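MxaA (Stigmatella aurantiaca, PDB 4W4T) contains a terminal NADPH-binding reductase domain, the part described here, which acts at the end of the myxalamid PKS-NRPS pathway and belongs to the short-chain dehydrogenase type. Local coordinates at residues Ile182-Leu194 / Arg235-Val247. Residues are numbered along the deposited sequence; the frame is centred on the assembly and turned at random.
Sequences IKPLHYVSTVSVL and RGLPVTILRPGRV
Tyr187 N donates to Thr240 O at 2.8 Å, and Tyr187 O accepts from Leu242 N at 2.9 Å in a nearly straight bond (174°). Leu185 pairs likewise with Pro238 O and Thr240 N. Beyond strand 185-188, Ser189 N donates to Leu242 O at 2.7 Å and Val191 N to Pro244 O. A water that also touches Thr190 OG1 donates to the same Pro244 O. Beside the backbone bonds, His186 ND1 and Thr240 OG1 hydrogen-bond at 3.0 Å, with the hydroxyl at the edge of the imidazole ring. Thr240 OG1 sits between its own N and carbonyl carbon (chi1 75°), which brings it to that edge. Strands 185-188 and 239-244 are parallel neighbours in the Rossmann-type sheet, joined by a beta-alpha-beta crossover through helix 217-234. That helix carries Lys222, an NADPH-binding residue close to Tyr187. Glu226 forms a salt bridge with Arg243 and accepts a hydrogen bond from Ser189 OG. Arg243 runs extended past Ser189 and Thr190. Val193 CG2 lies over one guanidinium face, 3.6 Å from Arg243 NE, and Leu194 CD2 over the same face. Val188 CG1 meets Pro244 CG at 3.7 Å. At the other end, Ile182 CG2 packs on Pro238 CD and Leu237 CD1.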
ATOM      1  N   ILE A 182      20.085 -36.637  11.310  1.00 17.72           N
ATOM      2  CA  ILE A 182      19.941 -35.377  12.037  1.00 20.58           C
ATOM      3  C   ILE A 182      20.847 -34.279  11.512  1.00 18.65           C
ATOM      4  O   ILE A 182      22.038 -34.495  11.265  1.00 19.18           O
ATOM      5  CB  ILE A 182      20.214 -35.581  13.540  1.00 18.28           C
ATOM      6  CG1 ILE A 182      19.238 -36.604  14.113  1.00 20.31           C
ATOM      7  CG2 ILE A 182      20.126 -34.241  14.308  1.00 20.88           C
ATOM      8  CD1 ILE A 182      17.803 -36.340  13.707  1.00 23.11           C
ATOM      9  N   LYS A 183      20.270 -33.089  11.335  1.00 15.68           N
ATOM     10  CA  LYS A 183      21.003 -31.942  10.842  1.00 17.23           C
ATOM     11  C   LYS A 183      20.812 -30.749  11.778  1.00 16.90           C
ATOM     12  O   LYS A 183      19.697 -30.250  11.933  1.00 15.77           O
ATOM     13  CB  LYS A 183      20.551 -31.574   9.424  1.00 16.49           C
ATOM     14  CG  LYS A 183      20.538 -32.750   8.457  1.00 16.05           C
ATOM     15  CD  LYS A 183      19.974 -32.356   7.102  1.00 15.59           C
ATOM     16  CE  LYS A 183      19.738 -33.602   6.199  1.00 16.98           C
ATOM     17  NZ  LYS A 183      18.779 -34.570   6.812  1.00 14.38           N
ATOM     18  N   PRO A 184      21.900 -30.291  12.409  1.00 17.52           N
ATOM     19  CA  PRO A 184      21.768 -29.079  13.224  1.00 14.38           C
ATOM     20  C   PRO A 184      21.213 -27.914  12.414  1.00 14.59           C
ATOM     21  O   PRO A 184      21.479 -27.761  11.204  1.00 15.14           O
ATOM     22  CB  PRO A 184      23.203 -28.804  13.681  1.00 17.85           C
ATOM     23  CG  PRO A 184      23.823 -30.173  13.733  1.00 19.40           C
ATOM     24  CD  PRO A 184      23.235 -30.898  12.538  1.00 17.95           C
ATOM     25  N   LEU A 185      20.428 -27.097  13.104  1.00 14.69           N
ATOM     26  CA  LEU A 185      19.724 -26.000  12.478  1.00 13.34           C
ATOM     27  C   LEU A 185      20.088 -24.669  13.123  1.00 14.02           C
ATOM     28  O   LEU A 185      19.905 -24.483  14.320  1.00 16.93           O
ATOM     29  CB  LEU A 185      18.221 -26.222  12.573  1.00 12.80           C
ATOM     30  CG  LEU A 185      17.411 -24.975  12.214  1.00 13.07           C
ATOM     31  CD1 LEU A 185      17.550 -24.655  10.729  1.00 13.28           C
ATOM     32  CD2 LEU A 185      15.968 -25.169  12.615  1.00 14.64           C
ATOM     33  N   HIS A 186      20.626 -23.760  12.333  1.00 12.63           N
ATOM     34  CA  HIS A 186      20.897 -22.416  12.830  1.00 14.00           C
ATOM     35  C   HIS A 186      19.816 -21.519  12.266  1.00 12.42           C
ATOM     36  O   HIS A 186      19.800 -21.210  11.073  1.00 11.52           O
ATOM     37  CB  HIS A 186      22.307 -21.991  12.447  1.00 14.69           C
ATOM     38  CG  HIS A 186      23.324 -23.014  12.835  1.00 16.23           C
ATOM     39  ND1 HIS A 186      23.649 -23.257  14.151  1.00 18.36           N
ATOM     40  CD2 HIS A 186      24.005 -23.927  12.104  1.00 15.27           C
ATOM     41  CE1 HIS A 186      24.513 -24.254  14.210  1.00 19.94           C
ATOM     42  NE2 HIS A 186      24.752 -24.673  12.980  1.00 15.50           N
ATOM     43  N   TYR A 187      18.872 -21.160  13.131  1.00 11.60           N
ATOM     44  CA  TYR A 187      17.645 -20.514  12.670  1.00 12.67           C
ATOM     45  C   TYR A 187      17.707 -19.001  12.846  1.00 12.84           C
ATOM     46  O   TYR A 187      17.894 -18.508  13.955  1.00 13.70           O
ATOM     47  CB  TYR A 187      16.433 -21.088  13.414  1.00 12.64           C
ATOM     48  CG  TYR A 187      15.173 -20.341  13.075  1.00 13.64           C
ATOM     49  CD1 TYR A 187      14.744 -20.248  11.755  1.00 12.25           C
ATOM     50  CD2 TYR A 187      14.438 -19.698  14.053  1.00 12.35           C
ATOM     51  CE1 TYR A 187      13.600 -19.543  11.421  1.00 13.53           C
ATOM     52  CE2 TYR A 187      13.282 -18.990  13.730  1.00 12.93           C
ATOM     53  CZ  TYR A 187      12.876 -18.918  12.410  1.00 13.17           C
ATOM     54  OH  TYR A 187      11.746 -18.201  12.074  1.00 13.68           O
ATOM     55  N   VAL A 188      17.552 -18.269  11.747  1.00 12.63           N
ATOM     56  CA  VAL A 188      17.503 -16.812  11.817  1.00 12.20           C
ATOM     57  C   VAL A 188      16.069 -16.348  12.047  1.00 14.08           C
ATOM     58  O   VAL A 188      15.220 -16.357  11.141  1.00 13.75           O
ATOM     59  CB  VAL A 188      18.098 -16.164  10.569  1.00 14.34           C
ATOM     60  CG1 VAL A 188      18.156 -14.638  10.755  1.00 11.15           C
ATOM     61  CG2 VAL A 188      19.525 -16.728  10.327  1.00 11.86           C
ATOM     62  N   SER A 189      15.798 -15.936  13.284  1.00 14.12           N
ATOM     63  CA  SER A 189      14.484 -15.432  13.672  1.00 12.61           C
ATOM     64  C   SER A 189      14.433 -13.914  13.545  1.00 13.92           C
ATOM     65  O   SER A 189      14.748 -13.367  12.487  1.00 14.16           O
ATOM     66  CB  SER A 189      14.150 -15.853  15.104  1.00 12.26           C
ATOM     67  OG  SER A 189      12.860 -15.402  15.481  1.00 13.79           O
ATOM     68  N   THR A 190      14.040 -13.228  14.616  1.00 13.14           N
ATOM     69  CA  THR A 190      14.000 -11.767  14.584  1.00 13.39           C
ATOM     70  C   THR A 190      13.623 -11.245  15.959  1.00 14.00           C
ATOM     71  O   THR A 190      12.898 -11.908  16.685  1.00 11.63           O
ATOM     72  CB  THR A 190      12.989 -11.238  13.539  1.00 16.62           C
ATOM     73  OG1 THR A 190      12.864  -9.821  13.655  1.00 14.13           O
ATOM     74  CG2 THR A 190      11.612 -11.864  13.746  1.00 14.23           C
ATOM     75  N   VAL A 191      14.105 -10.059  16.327  1.00 13.03           N
ATOM     76  CA  VAL A 191      13.662  -9.473  17.589  1.00 13.50           C
ATOM     77  C   VAL A 191      12.176  -9.137  17.524  1.00 15.53           C
ATOM     78  O   VAL A 191      11.540  -8.918  18.554  1.00 16.38           O
ATOM     79  CB  VAL A 191      14.459  -8.202  17.961  1.00 15.41           C
ATOM     80  CG1 VAL A 191      15.926  -8.552  18.169  1.00 17.27           C
ATOM     81  CG2 VAL A 191      14.270  -7.116  16.898  1.00 16.41           C
ATOM     82  N   SER A 192      11.609  -9.114  16.320  1.00 14.49           N
ATOM     83  CA  SER A 192      10.175  -8.813  16.193  1.00 16.55           C
ATOM     84  C   SER A 192       9.254  -9.933  16.688  1.00 14.97           C
ATOM     85  O   SER A 192       8.023  -9.781  16.661  1.00 15.38           O
ATOM     86  CB  SER A 192       9.835  -8.467  14.747  1.00 15.82           C
ATOM     87  OG  SER A 192      10.465  -7.254  14.403  1.00 20.26           O
ATOM     88  N   VAL A 193       9.812 -11.051  17.155  1.00 13.13           N
ATOM     89  CA  VAL A 193       8.976 -12.029  17.848  1.00 13.07           C
ATOM     90  C   VAL A 193       8.624 -11.554  19.266  1.00 15.93           C
ATOM     91  O   VAL A 193       7.816 -12.191  19.956  1.00 15.58           O
ATOM     92  CB  VAL A 193       9.642 -13.428  17.938  1.00 12.96           C
ATOM     93  CG1 VAL A 193      10.049 -13.901  16.561  1.00 12.21           C
ATOM     94  CG2 VAL A 193      10.842 -13.422  18.904  1.00 14.23           C
ATOM     95  N   LEU A 194       9.233 -10.443  19.680  1.00 13.46           N
ATOM     96  CA  LEU A 194       9.048  -9.867  21.023  1.00 15.61           C
ATOM     97  C   LEU A 194       8.058  -8.697  21.042  1.00 17.98           C
ATOM     98  O   LEU A 194       7.955  -7.942  20.068  1.00 19.44           O
ATOM     99  CB  LEU A 194      10.394  -9.379  21.581  1.00 15.61           C
ATOM    100  CG  LEU A 194      11.552 -10.374  21.643  1.00 16.51           C
ATOM    101  CD1 LEU A 194      12.854  -9.651  22.052  1.00 17.03           C
ATOM    102  CD2 LEU A 194      11.243 -11.514  22.603  1.00 17.10           C
ATOM    103  N   ARG A 235      12.485 -31.535  21.319  1.00 21.55           N
ATOM    104  CA  ARG A 235      12.463 -32.939  20.906  1.00 21.59           C
ATOM    105  C   ARG A 235      13.864 -33.494  20.649  1.00 21.88           C
ATOM    106  O   ARG A 235      14.019 -34.684  20.358  1.00 23.26           O
ATOM    107  CB  ARG A 235      11.589 -33.103  19.666  1.00 18.52           C
ATOM    108  CG  ARG A 235      10.113 -32.834  19.926  1.00 21.99           C
ATOM    109  CD  ARG A 235       9.281 -33.003  18.671  1.00 21.09           C
ATOM    110  NE  ARG A 235       7.924 -32.528  18.889  1.00 21.30           N
ATOM    111  CZ  ARG A 235       6.983 -32.485  17.956  1.00 20.43           C
ATOM    112  NH1 ARG A 235       7.245 -32.883  16.721  1.00 19.77           N
ATOM    113  NH2 ARG A 235       5.777 -32.029  18.263  1.00 20.91           N
ATOM    114  N   GLY A 236      14.884 -32.642  20.758  1.00 22.68           N
ATOM    115  CA  GLY A 236      16.260 -33.100  20.660  1.00 22.33           C
ATOM    116  C   GLY A 236      17.046 -32.681  19.428  1.00 22.52           C
ATOM    117  O   GLY A 236      18.220 -33.036  19.283  1.00 19.90           O
ATOM    118  N   LEU A 237      16.409 -31.948  18.520  1.00 18.61           N
ATOM    119  CA  LEU A 237      17.135 -31.353  17.403  1.00 17.58           C
ATOM    120  C   LEU A 237      18.098 -30.287  17.924  1.00 17.57           C
ATOM    121  O   LEU A 237      17.693 -29.416  18.703  1.00 17.50           O
ATOM    122  CB  LEU A 237      16.166 -30.727  16.388  1.00 17.40           C
ATOM    123  CG  LEU A 237      16.811 -30.200  15.104  1.00 14.72           C
ATOM    124  CD1 LEU A 237      17.361 -31.367  14.284  1.00 18.04           C
ATOM    125  CD2 LEU A 237      15.795 -29.385  14.288  1.00 15.01           C
ATOM    126  N   PRO A 238      19.376 -30.359  17.515  1.00 17.48           N
ATOM    127  CA  PRO A 238      20.305 -29.284  17.876  1.00 19.45           C
ATOM    128  C   PRO A 238      19.994 -28.024  17.082  1.00 17.39           C
ATOM    129  O   PRO A 238      20.019 -28.035  15.847  1.00 17.00           O
ATOM    130  CB  PRO A 238      21.677 -29.844  17.499  1.00 22.06           C
ATOM    131  CG  PRO A 238      21.480 -31.333  17.367  1.00 21.65           C
ATOM    132  CD  PRO A 238      20.070 -31.479  16.855  1.00 19.15           C
ATOM    133  N   VAL A 239      19.718 -26.946  17.802  1.00 17.08           N
ATOM    134  CA  VAL A 239      19.259 -25.703  17.199  1.00 14.65           C
ATOM    135  C   VAL A 239      19.964 -24.520  17.840  1.00 15.97           C
ATOM    136  O   VAL A 239      20.183 -24.519  19.041  1.00 17.59           O
ATOM    137  CB  VAL A 239      17.737 -25.518  17.379  1.00 15.60           C
ATOM    138  CG1 VAL A 239      17.315 -24.148  16.946  1.00 18.60           C
ATOM    139  CG2 VAL A 239      16.951 -26.592  16.608  1.00 14.91           C
ATOM    140  N   THR A 240      20.314 -23.524  17.036  1.00 15.51           N
ATOM    141  CA  THR A 240      20.652 -22.205  17.569  1.00 16.40           C
ATOM    142  C   THR A 240      19.591 -21.231  17.060  1.00 16.93           C
ATOM    143  O   THR A 240      19.142 -21.318  15.906  1.00 15.77           O
ATOM    144  CB  THR A 240      22.073 -21.748  17.159  1.00 16.87           C
ATOM    145  OG1 THR A 240      22.090 -21.334  15.787  1.00 21.98           O
ATOM    146  CG2 THR A 240      23.060 -22.867  17.334  1.00 18.29           C
ATOM    147  N   ILE A 241      19.153 -20.332  17.935  1.00 14.76           N
ATOM    148  CA  ILE A 241      18.163 -19.332  17.538  1.00 15.69           C
ATOM    149  C   ILE A 241      18.768 -17.947  17.595  1.00 15.11           C
ATOM    150  O   ILE A 241      19.147 -17.474  18.656  1.00 14.72           O
ATOM    151  CB  ILE A 241      16.915 -19.396  18.429  1.00 13.13           C
ATOM    152  CG1 ILE A 241      16.267 -20.786  18.281  1.00 13.78           C
ATOM    153  CG2 ILE A 241      15.939 -18.262  18.075  1.00 13.98           C
ATOM    154  CD1 ILE A 241      15.063 -21.006  19.192  1.00 15.28           C
ATOM    155  N   LEU A 242      18.872 -17.320  16.428  1.00 14.53           N
ATOM    156  CA  LEU A 242      19.520 -16.026  16.271  1.00 14.42           C
ATOM    157  C   LEU A 242      18.477 -14.977  15.919  1.00 13.26           C
ATOM    158  O   LEU A 242      17.789 -15.116  14.915  1.00 12.16           O
ATOM    159  CB  LEU A 242      20.592 -16.110  15.183  1.00 15.03           C
ATOM    160  CG  LEU A 242      21.446 -17.347  15.465  1.00 18.27           C
ATOM    161  CD1 LEU A 242      21.867 -18.085  14.212  1.00 17.36           C
ATOM    162  CD2 LEU A 242      22.628 -16.944  16.305  1.00 16.56           C
ATOM    163  N   ARG A 243      18.370 -13.932  16.742  1.00 12.15           N
ATOM    164  CA  ARG A 243      17.383 -12.877  16.525  1.00 12.91           C
ATOM    165  C   ARG A 243      18.076 -11.559  16.195  1.00 13.57           C
ATOM    166  O   ARG A 243      18.509 -10.846  17.097  1.00 14.74           O
ATOM    167  CB  ARG A 243      16.514 -12.674  17.772  1.00 12.86           C
ATOM    168  CG  ARG A 243      15.718 -13.871  18.251  1.00 13.14           C
ATOM    169  CD  ARG A 243      15.035 -13.511  19.588  1.00 14.51           C
ATOM    170  NE  ARG A 243      14.066 -14.505  20.043  1.00 13.58           N
ATOM    171  CZ  ARG A 243      13.637 -14.611  21.296  1.00 13.39           C
ATOM    172  NH1 ARG A 243      14.110 -13.800  22.241  1.00 13.46           N
ATOM    173  NH2 ARG A 243      12.734 -15.530  21.608  1.00 14.92           N
ATOM    174  N   PRO A 244      18.196 -11.235  14.904  1.00 14.85           N
ATOM    175  CA  PRO A 244      18.774  -9.949  14.515  1.00 13.55           C
ATOM    176  C   PRO A 244      17.850  -8.796  14.872  1.00 14.22           C
ATOM    177  O   PRO A 244      16.647  -8.992  14.874  1.00 13.83           O
ATOM    178  CB  PRO A 244      18.920 -10.072  12.996  1.00 14.73           C
ATOM    179  CG  PRO A 244      18.860 -11.558  12.721  1.00 14.47           C
ATOM    180  CD  PRO A 244      17.897 -12.079  13.736  1.00 15.01           C
ATOM    181  N   GLY A 245      18.408  -7.635  15.178  1.00 15.69           N
ATOM    182  CA  GLY A 245      17.615  -6.429  15.342  1.00 17.18           C
ATOM    183  C   GLY A 245      17.324  -5.781  14.004  1.00 19.13           C
ATOM    184  O   GLY A 245      16.996  -6.451  13.026  1.00 17.59           O
ATOM    185  N   ARG A 246      17.446  -4.460  13.955  1.00 20.58           N
ATOM    186  CA  ARG A 246      17.247  -3.722  12.717  1.00 17.72           C
ATOM    187  C   ARG A 246      18.555  -3.757  11.929  1.00 17.83           C
ATOM    188  O   ARG A 246      19.531  -3.081  12.287  1.00 16.68           O
ATOM    189  CB  ARG A 246      16.818  -2.284  13.007  1.00 18.16           C
ATOM    190  CG  ARG A 246      16.771  -1.399  11.786  1.00 18.66           C
ATOM    191  CD  ARG A 246      16.331   0.018  12.160  1.00 21.39           C
ATOM    192  NE  ARG A 246      14.936   0.077  12.590  1.00 26.53           N
ATOM    193  CZ  ARG A 246      14.548   0.431  13.811  1.00 28.84           C
ATOM    194  NH1 ARG A 246      15.458   0.756  14.723  1.00 22.74           N
ATOM    195  NH2 ARG A 246      13.252   0.465  14.125  1.00 25.14           N
ATOM    196  N   VAL A 247      18.573  -4.552  10.865  1.00 16.32           N
ATOM    197  CA  VAL A 247      19.811  -4.841  10.150  1.00 17.50           C
ATOM    198  C   VAL A 247      20.099  -3.762   9.114  1.00 18.72           C
ATOM    199  O   VAL A 247      19.328  -3.585   8.171  1.00 19.15           O
ATOM    200  CB  VAL A 247      19.744  -6.224   9.463  1.00 19.30           C
ATOM    201  CG1 VAL A 247      21.002  -6.471   8.636  1.00 17.23           C
ATOM    202  CG2 VAL A 247      19.543  -7.316  10.504  1.00 17.37           C
TER
HETATM  203  O   HOH W   1      14.884  -8.481  12.582  1.00 22.29           O